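PDB 1M7S: catalase from Pseudomonas syringae, which breaks down hydrogen peroxide into water and oxygen with the help of heme, protecting the cell from its toxic effects. Local coordinates for residues A183-R186 with F187-G190; K219-D222 with P223-A227; D240-G243 with A244-G248; D297-Q301 with E302-V306; R420-S423 with A424-T428. One frame throughout, in Å; residues are numbered along the deposited sequence.

Interaction 1. Residues A183-R186 with F187-G190; sequences AGYR and FMDG
Gly184 and Phe187 close a type I beta-turn in the loop that leads from helix 169-176 into strand 190-199, with Tyr185 and Arg186 at its corners. The closing bond runs from Phe187 N to Gly184 O (2.9 Å), and the N-H stands above the carbonyl plane instead of on a lone pair. Two pairs of side chains leave this turn. In the first, Arg186 and Phe187 run alongside each other: CB of Arg186 lies over the centre of the phenyl ring, 4.1 Å from its centroid, as a CH-pi contact. A bend at chi3 (-70°) turns the guanidinium so that CZ of Phe187 lies over one of its faces, near the rim, 3.5 Å from NH2 of Arg186. The planes are 64° apart, no flat stack; NH2 has its ionic partner in Asp240 of helix 236-246. In the second pair, Tyr185 and Met188 also point the same way, toward the interior near the heme and the predicted active-site residues His52 and Asn124. Here the thioether makes a Met-aromatic contact: SD of Met188 lies in the plane of the Tyr185 ring, at its edge, with its CE methyl 3.8 Å from CD1 of Tyr185.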
loop_
_atom_site.group_PDB
_atom_site.type_symbol
_atom_site.label_atom_id
_atom_site.label_comp_id
_atom_site.label_asym_id
_atom_site.label_seq_id
_atom_site.Cartn_x
_atom_site.Cartn_y
_atom_site.Cartn_z
ATOM N N ALA A 183 -36.741 6.335 8.112
ATOM C CA ALA A 183 -36.985 5.317 9.162
ATOM C C ALA A 183 -36.357 3.979 8.765
ATOM O O ALA A 183 -36.073 3.139 9.660
ATOM C CB ALA A 183 -38.471 5.138 9.388
ATOM N N GLY A 184 -36.097 3.788 7.477
ATOM C CA GLY A 184 -35.449 2.548 7.046
ATOM C C GLY A 184 -35.068 2.683 5.571
ATOM O O GLY A 184 -35.790 3.347 4.811
ATOM N N TYR A 185 -34.108 1.928 5.135
ATOM C CA TYR A 185 -33.719 1.919 3.709
ATOM C C TYR A 185 -34.858 1.322 2.859
ATOM O O TYR A 185 -35.046 1.712 1.695
ATOM C CB TYR A 185 -32.470 1.096 3.479
ATOM C CG TYR A 185 -31.191 1.709 4.029
ATOM C CD1 TYR A 185 -30.844 3.015 3.687
ATOM C CD2 TYR A 185 -30.342 0.904 4.774
ATOM C CE1 TYR A 185 -29.654 3.555 4.144
ATOM C CE2 TYR A 185 -29.124 1.428 5.215
ATOM C CZ TYR A 185 -28.820 2.729 4.901
ATOM O OH TYR A 185 -27.625 3.250 5.376
ATOM N N ARG A 186 -35.663 0.474 3.501
ATOM C CA ARG A 186 -36.822 -0.110 2.839
ATOM C C ARG A 186 -37.915 0.933 2.601
ATOM O O ARG A 186 -38.787 0.689 1.772
ATOM C CB ARG A 186 -37.503 -1.187 3.752
ATOM C CG ARG A 186 -36.563 -2.342 4.066
ATOM C CD ARG A 186 -37.370 -3.462 4.802
ATOM N NE ARG A 186 -37.709 -2.992 6.145
ATOM C CZ ARG A 186 -38.787 -3.390 6.799
ATOM N NH1 ARG A 186 -39.607 -4.239 6.153
ATOM N NH2 ARG A 186 -39.049 -2.974 8.034
ATOM N N PHE A 187 -37.918 2.048 3.279
ATOM C CA PHE A 187 -38.899 3.099 3.215
ATOM C C PHE A 187 -38.363 4.371 2.552
ATOM O O PHE A 187 -38.721 5.457 2.971
ATOM C CB PHE A 187 -39.438 3.392 4.633
ATOM C CG PHE A 187 -39.923 2.112 5.276
ATOM C CD1 PHE A 187 -39.197 1.560 6.324
ATOM C CD2 PHE A 187 -41.053 1.464 4.831
ATOM C CE1 PHE A 187 -39.591 0.384 6.937
ATOM C CE2 PHE A 187 -41.464 0.270 5.424
ATOM C CZ PHE A 187 -40.738 -0.281 6.471
ATOM N N MET A 188 -37.536 4.186 1.548
ATOM C CA MET A 188 -37.042 5.305 0.767
ATOM C C MET A 188 -37.064 4.921 -0.719
ATOM O O MET A 188 -36.839 3.756 -1.062
ATOM C CB MET A 188 -35.629 5.781 1.085
ATOM C CG MET A 188 -34.449 4.903 0.755
ATOM S SD MET A 188 -32.921 5.570 1.526
ATOM C CE MET A 188 -31.792 4.685 0.426
ATOM N N ASP A 189 -37.124 5.948 -1.548
ATOM C CA ASP A 189 -36.990 5.685 -2.981
ATOM C C ASP A 189 -35.509 5.759 -3.344
ATOM O O ASP A 189 -34.672 6.090 -2.526
ATOM C CB ASP A 189 -37.748 6.729 -3.802
ATOM C CG ASP A 189 -39.238 6.530 -3.919
ATOM O OD1 ASP A 189 -39.802 5.572 -3.363
ATOM O OD2 ASP A 189 -39.868 7.388 -4.614
ATOM N N GLY A 190 -35.191 5.457 -4.601
ATOM C CA GLY A 190 -33.822 5.579 -5.090
ATOM C C GLY A 190 -33.907 6.306 -6.440
ATOM O O GLY A 190 -34.945 6.300 -7.135
#

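Interaction 2. Residues K219-D222 with P223-A227; sequences KNLD and PKEVA
A chi1 of 66° tucks CG of Asp222 between its own backbone N and carbonyl carbon, while Glu225 places CG anti to its carbonyl carbon (chi1 -54°) and then extends, so that Asp222 reaches forward and Glu225 back, each to the other's peptide N-H. OD2 of Asp222 receives Glu225 N at 3.2 Å, met nearly end-on to its C-O bond. In return, OE2 of Glu225 takes the N-H of Asp222 at 2.9 Å with its anti lone pair, the one facing away from the second oxygen. The side chains cross at about a right angle, and the carboxylate planes stand 46° apart. This brings OD2 of Asp222 within 3.5 Å of OE2 of Glu225, a pairing of like charges that is probably eased by the helix N-terminus and by the salt bridge from OD1 of Asp222 to Lys425. A water also donates to OE2 of Glu225 (2.9 Å) and, weakly, to OD1 of Asp222. Asp222 O also accepts Val226 N at 2.9 Å and starts the helical ladder. CB of Leu221, just before the cap, rests on CG2 of Val226 at 3.6 Å, the hydrophobic staple that often accompanies a capping box. Reciprocal side-chain to backbone bonds of this kind define the capping box, here at the N-terminus of helix 223-232.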
loop_
_atom_site.group_PDB
_atom_site.type_symbol
_atom_site.label_atom_id
_atom_site.label_comp_id
_atom_site.label_asym_id
_atom_site.label_seq_id
_atom_site.Cartn_x
_atom_site.Cartn_y
_atom_site.Cartn_z
ATOM N N LYS A 219 -41.228 6.381 4.524
ATOM C CA LYS A 219 -41.429 6.634 5.947
ATOM C C LYS A 219 -40.180 7.344 6.480
ATOM O O LYS A 219 -39.107 6.762 6.463
ATOM C CB LYS A 219 -41.555 5.296 6.662
ATOM C CG LYS A 219 -42.491 5.206 7.848
ATOM C CD LYS A 219 -42.959 3.759 8.062
ATOM C CE LYS A 219 -43.590 3.208 6.788
ATOM N NZ LYS A 219 -44.183 1.850 6.972
ATOM N N ASN A 220 -40.358 8.524 7.027
ATOM C CA ASN A 220 -39.281 9.296 7.618
ATOM C C ASN A 220 -39.545 9.564 9.101
ATOM O O ASN A 220 -40.680 9.575 9.609
ATOM C CB ASN A 220 -39.249 10.667 6.878
ATOM C CG ASN A 220 -38.915 10.473 5.414
ATOM O OD1 ASN A 220 -38.023 9.694 5.083
ATOM N ND2 ASN A 220 -39.597 11.162 4.520
ATOM N N LEU A 221 -38.452 9.882 9.797
ATOM C CA LEU A 221 -38.507 10.247 11.199
ATOM C C LEU A 221 -38.497 11.767 11.296
ATOM O O LEU A 221 -37.804 12.391 10.491
ATOM C CB LEU A 221 -37.250 9.729 11.938
ATOM C CG LEU A 221 -37.041 8.236 11.887
ATOM C CD1 LEU A 221 -35.673 7.858 12.468
ATOM C CD2 LEU A 221 -38.133 7.460 12.633
ATOM N N ASP A 222 -39.211 12.337 12.262
ATOM C CA ASP A 222 -39.110 13.792 12.457
ATOM C C ASP A 222 -38.057 13.969 13.535
ATOM O O ASP A 222 -37.534 12.996 14.102
ATOM C CB ASP A 222 -40.477 14.424 12.675
ATOM C CG ASP A 222 -41.132 14.000 13.965
ATOM O OD1 ASP A 222 -42.364 14.225 14.067
ATOM O OD2 ASP A 222 -40.471 13.491 14.897
ATOM N N PRO A 223 -37.619 15.176 13.793
ATOM C CA PRO A 223 -36.516 15.473 14.694
ATOM C C PRO A 223 -36.615 14.833 16.069
ATOM O O PRO A 223 -35.629 14.254 16.562
ATOM C CB PRO A 223 -36.323 17.000 14.694
ATOM C CG PRO A 223 -36.951 17.351 13.363
ATOM C CD PRO A 223 -38.089 16.384 13.089
ATOM N N LYS A 224 -37.771 14.875 16.710
ATOM C CA LYS A 224 -37.994 14.229 17.999
ATOM C C LYS A 224 -37.906 12.722 17.924
ATOM O O LYS A 224 -37.362 12.062 18.851
ATOM C CB LYS A 224 -39.363 14.677 18.577
ATOM C CG LYS A 224 -39.193 16.066 19.184
ATOM C CD LYS A 224 -40.461 16.651 19.788
ATOM C CE LYS A 224 -40.160 17.978 20.495
ATOM N NZ LYS A 224 -41.221 18.289 21.520
ATOM N N GLU A 225 -38.372 12.109 16.833
ATOM C CA GLU A 225 -38.265 10.661 16.680
ATOM C C GLU A 225 -36.810 10.253 16.433
ATOM O O GLU A 225 -36.429 9.178 16.905
ATOM C CB GLU A 225 -39.127 10.114 15.550
ATOM C CG GLU A 225 -40.591 10.546 15.693
ATOM C CD GLU A 225 -41.432 10.090 14.517
ATOM O OE1 GLU A 225 -42.496 9.455 14.709
ATOM O OE2 GLU A 225 -41.071 10.390 13.366
ATOM N N VAL A 226 -36.079 11.089 15.703
ATOM C CA VAL A 226 -34.657 10.799 15.476
ATOM C C VAL A 226 -33.910 10.676 16.801
ATOM O O VAL A 226 -33.167 9.721 17.047
ATOM C CB VAL A 226 -34.063 11.951 14.636
ATOM C CG1 VAL A 226 -32.538 11.978 14.687
ATOM C CG2 VAL A 226 -34.578 11.797 13.209
ATOM N N ALA A 227 -34.134 11.649 17.693
ATOM C CA ALA A 227 -33.411 11.631 18.982
ATOM C C ALA A 227 -33.798 10.409 19.786
ATOM O O ALA A 227 -32.993 9.686 20.403
ATOM C CB ALA A 227 -33.712 12.977 19.648
HETATM O O HOH W 1 -43.296 11.600 11.954
#

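Interaction 3. Residues D240-G243 with A244-G248; sequences DLVG and AIKKG
The last turns of helix 236-246 join Asp240-Gly243 to Ala244-Gly248 through a regular ladder of backbone bonds. Ala244 N reaches Asp240 O at 3.1 Å from above the carbonyl plane, and Ile245 N reaches Leu241 O at the same length with less tilt. The next rung, Lys246 N to Val242 O, is 2.9 Å long and nearly straight (169°), whereas Lys247 N to Gly243 O bends to 148° as the helix runs out. Side chains four residues apart line up in the same direction. Leu241 and Ile245 do so on the buried side, where CD1 of Leu241 is 4.2 Å from CD1 of Ile245, and both also pack on Val58 of strand 55-64. The aliphatic stem of Lys246, fully extended, lies alongside Val242 and brings its CE to 3.9 Å from CG1 of Val242. Val242 meanwhile packs against Thr150 of a neighbouring subunit. The methyl of Ala244, 3.4 Å from Asp240 O, also packs on Arg186. Gly248 N bonds to Ile245 O at 3.0 Å, and the positive phi of Gly248 (82°), with two bonds back into the last turn, makes this a Schellman motif, a classic way of ending an alpha helix.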
loop_
_atom_site.group_PDB
_atom_site.type_symbol
_atom_site.label_atom_id
_atom_site.label_comp_id
_atom_site.label_asym_id
_atom_site.label_seq_id
_atom_site.Cartn_x
_atom_site.Cartn_y
_atom_site.Cartn_z
ATOM N N ASP A 240 -33.032 -2.610 10.773
ATOM C CA ASP A 240 -34.310 -2.664 10.070
ATOM C C ASP A 240 -34.232 -3.524 8.805
ATOM O O ASP A 240 -35.135 -4.323 8.532
ATOM C CB ASP A 240 -34.760 -1.260 9.668
ATOM C CG ASP A 240 -36.015 -1.280 8.782
ATOM O OD1 ASP A 240 -35.871 -1.106 7.545
ATOM O OD2 ASP A 240 -37.105 -1.465 9.342
ATOM N N LEU A 241 -33.169 -3.367 8.024
ATOM C CA LEU A 241 -33.033 -4.086 6.765
ATOM C C LEU A 241 -32.655 -5.530 6.971
ATOM O O LEU A 241 -33.307 -6.417 6.386
ATOM C CB LEU A 241 -32.057 -3.389 5.817
ATOM C CG LEU A 241 -31.803 -4.056 4.461
ATOM C CD1 LEU A 241 -33.150 -4.161 3.711
ATOM C CD2 LEU A 241 -30.794 -3.242 3.657
ATOM N N VAL A 242 -31.603 -5.800 7.762
ATOM C CA VAL A 242 -31.151 -7.163 7.990
ATOM C C VAL A 242 -32.266 -7.953 8.689
ATOM O O VAL A 242 -32.585 -9.066 8.252
ATOM C CB VAL A 242 -29.832 -7.170 8.772
ATOM C CG1 VAL A 242 -29.465 -8.586 9.224
ATOM C CG2 VAL A 242 -28.762 -6.438 7.952
ATOM N N GLY A 243 -32.941 -7.320 9.619
ATOM C CA GLY A 243 -34.088 -7.823 10.336
ATOM C C GLY A 243 -35.222 -8.274 9.423
ATOM O O GLY A 243 -35.714 -9.414 9.574
ATOM N N ALA A 244 -35.635 -7.390 8.511
ATOM C CA ALA A 244 -36.722 -7.688 7.579
ATOM C C ALA A 244 -36.382 -8.882 6.726
ATOM O O ALA A 244 -37.217 -9.778 6.545
ATOM C CB ALA A 244 -36.977 -6.464 6.706
ATOM N N ILE A 245 -35.135 -8.940 6.205
ATOM C CA ILE A 245 -34.750 -10.045 5.367
ATOM C C ILE A 245 -34.742 -11.333 6.187
ATOM O O ILE A 245 -35.312 -12.318 5.697
ATOM C CB ILE A 245 -33.425 -9.816 4.653
ATOM C CG1 ILE A 245 -33.664 -8.637 3.675
ATOM C CG2 ILE A 245 -32.952 -11.082 3.961
ATOM C CD1 ILE A 245 -32.378 -8.180 2.993
ATOM N N LYS A 246 -34.200 -11.296 7.405
ATOM C CA LYS A 246 -34.294 -12.501 8.241
ATOM C C LYS A 246 -35.740 -12.929 8.472
ATOM O O LYS A 246 -35.962 -14.136 8.653
ATOM C CB LYS A 246 -33.607 -12.294 9.602
ATOM C CG LYS A 246 -32.091 -12.341 9.505
ATOM C CD LYS A 246 -31.450 -12.093 10.873
ATOM C CE LYS A 246 -29.929 -12.167 10.779
ATOM N NZ LYS A 246 -29.345 -12.062 12.152
ATOM N N LYS A 247 -36.722 -12.045 8.604
ATOM C CA LYS A 247 -38.105 -12.456 8.782
ATOM C C LYS A 247 -38.821 -12.821 7.477
ATOM O O LYS A 247 -40.037 -13.031 7.551
ATOM C CB LYS A 247 -38.916 -11.380 9.495
ATOM C CG LYS A 247 -38.571 -11.104 10.956
ATOM C CD LYS A 247 -37.917 -12.313 11.625
ATOM C CE LYS A 247 -37.953 -12.242 13.142
ATOM N NZ LYS A 247 -37.025 -13.235 13.764
ATOM N N GLY A 248 -38.168 -12.832 6.317
ATOM C CA GLY A 248 -38.805 -13.152 5.049
ATOM C C GLY A 248 -39.562 -12.026 4.384
ATOM O O GLY A 248 -40.078 -12.200 3.255
#

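Interaction 4. Residues D297-Q301 with E302-V306; sequences DNFFQ and ETEQV
Glu302 sends its side chain back along the helix to the residues that precede it, Asp297 and Asn298. Its CB lies 3.5 Å from Asn298 O, the same carbonyl that accepts Glu302 N, and CG continues past Gln301 C at 3.6 Å. With chi2 extended (174°), the carboxylate arrives at the residues before the helix. There OE2 of Glu302 takes two peptide N-H groups, Asp297 N at 2.8 Å on the syn side and Asn298 N at 2.9 Å on the anti side, both from one face of the plane. OE1 makes a salt bridge with Lys59, which would offset the charge of Glu302; OD1 of Asp297 bonds to His369 of a neighbouring subunit. On the helix flank, CB of Thr303 sits over one face of the Phe299 ring, toward its rim, in a CH-pi contact. Gln305 NE2 bonds to Gln301 O at 3.2 Å, almost straight, and also reaches Asn366 of that subunit. Asn298 completes the N-cap by accepting Gln301 N on a lone pair of OD1. Glu304 N to Phe299 O (2.9 Å) skips one residue more than in an alpha helix: a capped helix with a pi-type turn, near the heme and at a subunit interface.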
loop_
_atom_site.group_PDB
_atom_site.type_symbol
_atom_site.label_atom_id
_atom_site.label_comp_id
_atom_site.label_asym_id
_atom_site.label_seq_id
_atom_site.Cartn_x
_atom_site.Cartn_y
_atom_site.Cartn_z
ATOM N N ASP A 297 -22.983 -13.104 3.519
ATOM C CA ASP A 297 -22.408 -14.120 4.406
ATOM C C ASP A 297 -21.287 -13.514 5.255
ATOM O O ASP A 297 -21.122 -13.914 6.416
ATOM C CB ASP A 297 -21.822 -15.203 3.508
ATOM C CG ASP A 297 -22.927 -16.043 2.848
ATOM O OD1 ASP A 297 -22.740 -16.405 1.671
ATOM O OD2 ASP A 297 -23.933 -16.366 3.478
ATOM N N ASN A 298 -20.534 -12.589 4.649
ATOM C CA ASN A 298 -19.435 -11.950 5.442
ATOM C C ASN A 298 -19.385 -10.464 5.117
ATOM O O ASN A 298 -19.168 -10.129 3.939
ATOM C CB ASN A 298 -18.136 -12.670 5.122
ATOM C CG ASN A 298 -16.925 -12.123 5.867
ATOM O OD1 ASN A 298 -16.117 -11.308 5.405
ATOM N ND2 ASN A 298 -16.766 -12.630 7.101
ATOM N N PHE A 299 -19.571 -9.591 6.089
ATOM C CA PHE A 299 -19.646 -8.151 5.884
ATOM C C PHE A 299 -18.427 -7.592 5.167
ATOM O O PHE A 299 -18.520 -6.832 4.179
ATOM C CB PHE A 299 -19.875 -7.438 7.247
ATOM C CG PHE A 299 -20.150 -5.961 7.048
ATOM C CD1 PHE A 299 -21.441 -5.489 6.944
ATOM C CD2 PHE A 299 -19.110 -5.034 7.021
ATOM C CE1 PHE A 299 -21.731 -4.140 6.778
ATOM C CE2 PHE A 299 -19.364 -3.689 6.879
ATOM C CZ PHE A 299 -20.675 -3.235 6.745
ATOM N N PHE A 300 -17.224 -8.031 5.615
ATOM C CA PHE A 300 -16.005 -7.494 5.035
ATOM C C PHE A 300 -15.854 -7.921 3.575
ATOM O O PHE A 300 -15.529 -7.166 2.667
ATOM C CB PHE A 300 -14.740 -7.923 5.822
ATOM C CG PHE A 300 -13.473 -7.330 5.267
ATOM C CD1 PHE A 300 -12.636 -8.071 4.423
ATOM C CD2 PHE A 300 -13.052 -6.044 5.633
ATOM C CE1 PHE A 300 -11.451 -7.585 3.890
ATOM C CE2 PHE A 300 -11.863 -5.529 5.092
ATOM C CZ PHE A 300 -11.063 -6.302 4.241
ATOM N N GLN A 301 -15.946 -9.244 3.337
ATOM C CA GLN A 301 -15.668 -9.782 2.006
ATOM C C GLN A 301 -16.625 -9.254 0.953
ATOM O O GLN A 301 -16.245 -9.112 -0.232
ATOM C CB GLN A 301 -15.745 -11.340 2.027
ATOM C CG GLN A 301 -14.451 -12.001 2.544
ATOM C CD GLN A 301 -14.686 -13.429 3.005
ATOM O OE1 GLN A 301 -15.812 -13.925 2.978
ATOM N NE2 GLN A 301 -13.578 -14.116 3.336
ATOM N N GLU A 302 -17.854 -8.994 1.351
ATOM C CA GLU A 302 -18.891 -8.541 0.442
ATOM C C GLU A 302 -19.217 -7.058 0.582
ATOM O O GLU A 302 -18.958 -6.342 -0.400
ATOM C CB GLU A 302 -20.160 -9.372 0.673
ATOM C CG GLU A 302 -19.848 -10.864 0.412
ATOM C CD GLU A 302 -21.006 -11.765 0.769
ATOM O OE1 GLU A 302 -22.034 -11.726 0.043
ATOM O OE2 GLU A 302 -20.905 -12.527 1.759
ATOM N N THR A 303 -19.790 -6.610 1.679
ATOM C CA THR A 303 -20.237 -5.204 1.757
ATOM C C THR A 303 -19.050 -4.251 1.756
ATOM O O THR A 303 -19.130 -3.262 1.058
ATOM C CB THR A 303 -21.096 -4.971 3.005
ATOM O OG1 THR A 303 -22.152 -5.973 3.029
ATOM C CG2 THR A 303 -21.731 -3.585 3.046
ATOM N N GLU A 304 -17.991 -4.546 2.510
ATOM C CA GLU A 304 -16.885 -3.577 2.551
ATOM C C GLU A 304 -16.165 -3.570 1.210
ATOM O O GLU A 304 -15.820 -2.514 0.726
ATOM C CB GLU A 304 -15.909 -3.929 3.693
ATOM C CG GLU A 304 -14.930 -2.800 3.988
ATOM C CD GLU A 304 -15.591 -1.477 4.371
ATOM O OE1 GLU A 304 -14.980 -0.399 4.097
ATOM O OE2 GLU A 304 -16.670 -1.425 4.969
ATOM N N GLN A 305 -15.874 -4.779 0.660
ATOM C CA GLN A 305 -15.108 -4.835 -0.573
ATOM C C GLN A 305 -15.861 -4.605 -1.876
ATOM O O GLN A 305 -15.157 -4.477 -2.913
ATOM C CB GLN A 305 -14.320 -6.146 -0.646
ATOM C CG GLN A 305 -13.262 -6.327 0.418
ATOM C CD GLN A 305 -12.435 -7.580 0.215
ATOM O OE1 GLN A 305 -11.220 -7.482 0.345
ATOM N NE2 GLN A 305 -13.058 -8.737 -0.133
ATOM N N VAL A 306 -17.169 -4.453 -1.887
ATOM C CA VAL A 306 -17.855 -4.236 -3.160
ATOM C C VAL A 306 -17.400 -2.917 -3.762
ATOM O O VAL A 306 -17.162 -1.915 -3.076
ATOM C CB VAL A 306 -19.372 -4.366 -2.997
ATOM C CG1 VAL A 306 -20.014 -3.191 -2.244
ATOM C CG2 VAL A 306 -20.047 -4.621 -4.347
HETATM O O HOH W 2 -18.612 -14.039 1.965
#

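Interaction 5. Residues R420-S423 with A424-T428; sequences RSYS and AKEKT
Ser423 and Glu426 form a capping box at the start of helix 424-438, immediately after helix 413-421 has ended. In the first shell, OG of Ser423 accepts Glu426 N at 2.9 Å, and OE1 of Glu426 answers by taking Ser423 N at 2.8 Å. The second bond is practically straight (179°), although OE1 is met on the anti side with the donor 24° out of the carboxylate plane. The serine can serve as acceptor because chi1 (73°) places OG between its backbone N and carbonyl carbon, where it meets the N-H of Glu426 in the first turn. Glu426 reaches back by the extended stretch beyond CG, which runs past OG of Ser423 with CG at 3.2 Å. Ser423 O receives Lys427 N at 2.8 Å and begins the regular backbone pattern.

The next shell is Tyr422. Its side chain crosses that of Glu426 at about a right angle, ring and carboxylate planes being steeply inclined to each other, and OE1 of Glu426 lies 3.8 Å from CD2 of Tyr422. The ring itself packs on Thr173 and Leu174 of helix 169-176, so the connection between the two helices lies against helix 169-176. CG of Lys427 is 3.9 Å from CB of Tyr422, and the ammonium of Lys427 makes a cation-pi contact with Tyr419. Outermost, a water ties the two helices together, donating to Arg420 O at 2.6 Å and accepting from NZ of Lys427.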
loop_
_atom_site.group_PDB
_atom_site.type_symbol
_atom_site.label_atom_id
_atom_site.label_comp_id
_atom_site.label_asym_id
_atom_site.label_seq_id
_atom_site.Cartn_x
_atom_site.Cartn_y
_atom_site.Cartn_z
ATOM N N ARG A 420 -43.327 24.377 -1.257
ATOM C CA ARG A 420 -44.769 24.522 -1.334
ATOM C C ARG A 420 -45.532 23.209 -1.380
ATOM O O ARG A 420 -46.743 23.202 -1.040
ATOM C CB ARG A 420 -45.192 25.361 -2.551
ATOM C CG ARG A 420 -44.879 26.842 -2.332
ATOM C CD ARG A 420 -45.391 27.661 -3.504
ATOM N NE ARG A 420 -44.475 27.640 -4.598
ATOM C CZ ARG A 420 -43.312 28.218 -4.785
ATOM N NH1 ARG A 420 -42.725 29.028 -3.897
ATOM N NH2 ARG A 420 -42.715 27.983 -5.942
ATOM N N SER A 421 -44.900 22.131 -1.794
ATOM C CA SER A 421 -45.494 20.812 -1.809
ATOM C C SER A 421 -45.544 20.155 -0.420
ATOM O O SER A 421 -46.227 19.157 -0.192
ATOM C CB SER A 421 -44.684 19.922 -2.777
ATOM O OG SER A 421 -43.502 19.409 -2.176
ATOM N N TYR A 422 -44.781 20.677 0.552
ATOM C CA TYR A 422 -44.721 20.085 1.872
ATOM C C TYR A 422 -45.935 20.407 2.743
ATOM O O TYR A 422 -46.562 21.463 2.582
ATOM C CB TYR A 422 -43.483 20.609 2.604
ATOM C CG TYR A 422 -42.169 20.013 2.158
ATOM C CD1 TYR A 422 -41.025 20.789 2.286
ATOM C CD2 TYR A 422 -42.070 18.756 1.602
ATOM C CE1 TYR A 422 -39.796 20.270 1.875
ATOM C CE2 TYR A 422 -40.848 18.231 1.208
ATOM C CZ TYR A 422 -39.711 19.021 1.363
ATOM O OH TYR A 422 -38.501 18.497 0.965
ATOM N N SER A 423 -46.240 19.443 3.630
ATOM C CA SER A 423 -47.361 19.717 4.543
ATOM C C SER A 423 -46.950 20.805 5.530
ATOM O O SER A 423 -45.772 21.100 5.695
ATOM C CB SER A 423 -47.748 18.449 5.304
ATOM O OG SER A 423 -46.754 18.163 6.285
ATOM N N ALA A 424 -47.920 21.376 6.282
ATOM C CA ALA A 424 -47.612 22.329 7.324
ATOM C C ALA A 424 -46.613 21.740 8.331
ATOM O O ALA A 424 -45.692 22.403 8.821
ATOM C CB ALA A 424 -48.884 22.688 8.127
ATOM N N LYS A 425 -46.836 20.486 8.720
ATOM C CA LYS A 425 -45.956 19.856 9.704
ATOM C C LYS A 425 -44.548 19.692 9.105
ATOM O O LYS A 425 -43.559 20.008 9.775
ATOM C CB LYS A 425 -46.507 18.494 10.108
ATOM C CG LYS A 425 -45.617 17.720 11.089
ATOM C CD LYS A 425 -45.530 16.276 10.616
ATOM C CE LYS A 425 -44.775 15.363 11.567
ATOM N NZ LYS A 425 -43.619 16.007 12.264
ATOM N N GLU A 426 -44.496 19.239 7.848
ATOM C CA GLU A 426 -43.190 19.041 7.192
ATOM C C GLU A 426 -42.496 20.392 7.036
ATOM O O GLU A 426 -41.271 20.535 7.145
ATOM C CB GLU A 426 -43.327 18.302 5.868
ATOM C CG GLU A 426 -43.807 16.863 5.939
ATOM C CD GLU A 426 -44.325 16.284 4.635
ATOM O OE1 GLU A 426 -44.772 17.003 3.704
ATOM O OE2 GLU A 426 -44.314 15.031 4.478
ATOM N N LYS A 427 -43.250 21.450 6.739
ATOM C CA LYS A 427 -42.679 22.774 6.609
ATOM C C LYS A 427 -42.035 23.200 7.933
ATOM O O LYS A 427 -40.938 23.745 7.945
ATOM C CB LYS A 427 -43.732 23.817 6.190
ATOM C CG LYS A 427 -43.984 23.844 4.666
ATOM C CD LYS A 427 -44.893 25.053 4.396
ATOM C CE LYS A 427 -45.424 25.091 2.973
ATOM N NZ LYS A 427 -46.245 23.866 2.718
ATOM N N THR A 428 -42.752 23.008 9.029
ATOM C CA THR A 428 -42.237 23.383 10.365
ATOM C C THR A 428 -40.941 22.681 10.741
ATOM O O THR A 428 -40.047 23.314 11.304
ATOM C CB THR A 428 -43.375 23.116 11.377
ATOM O OG1 THR A 428 -44.392 24.072 10.985
ATOM C CG2 THR A 428 -42.922 23.318 12.800
HETATM O O HOH W 3 -47.650 25.299 0.261
#

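Interactions 1, 2 and 3 make a connected cluster. Ala183 N of interaction 1 probably bonds to Lys219 O of interaction 2 at 2.9 Å, and Arg186 NH2 bridges to Asp240 OD2 of interaction 3 at 2.8 Å. Interaction 2 in turn joins interaction 5 through Asp222 OD1 and Lys425 NZ, also 2.8 Å apart, linking capping boxes in the catalase and catalase-related regions of the chain. Interaction 4 touches none of the others; its centre is about 40 Å from that of interaction 5. The side chains of Thr303 in interaction 4 and Met188 in interaction 1 come within about 7 and 8 Å of the heme; Leu241 of interaction 3 stays about 11 Å from it, and interactions 2 and 5 lie away from heme and active site.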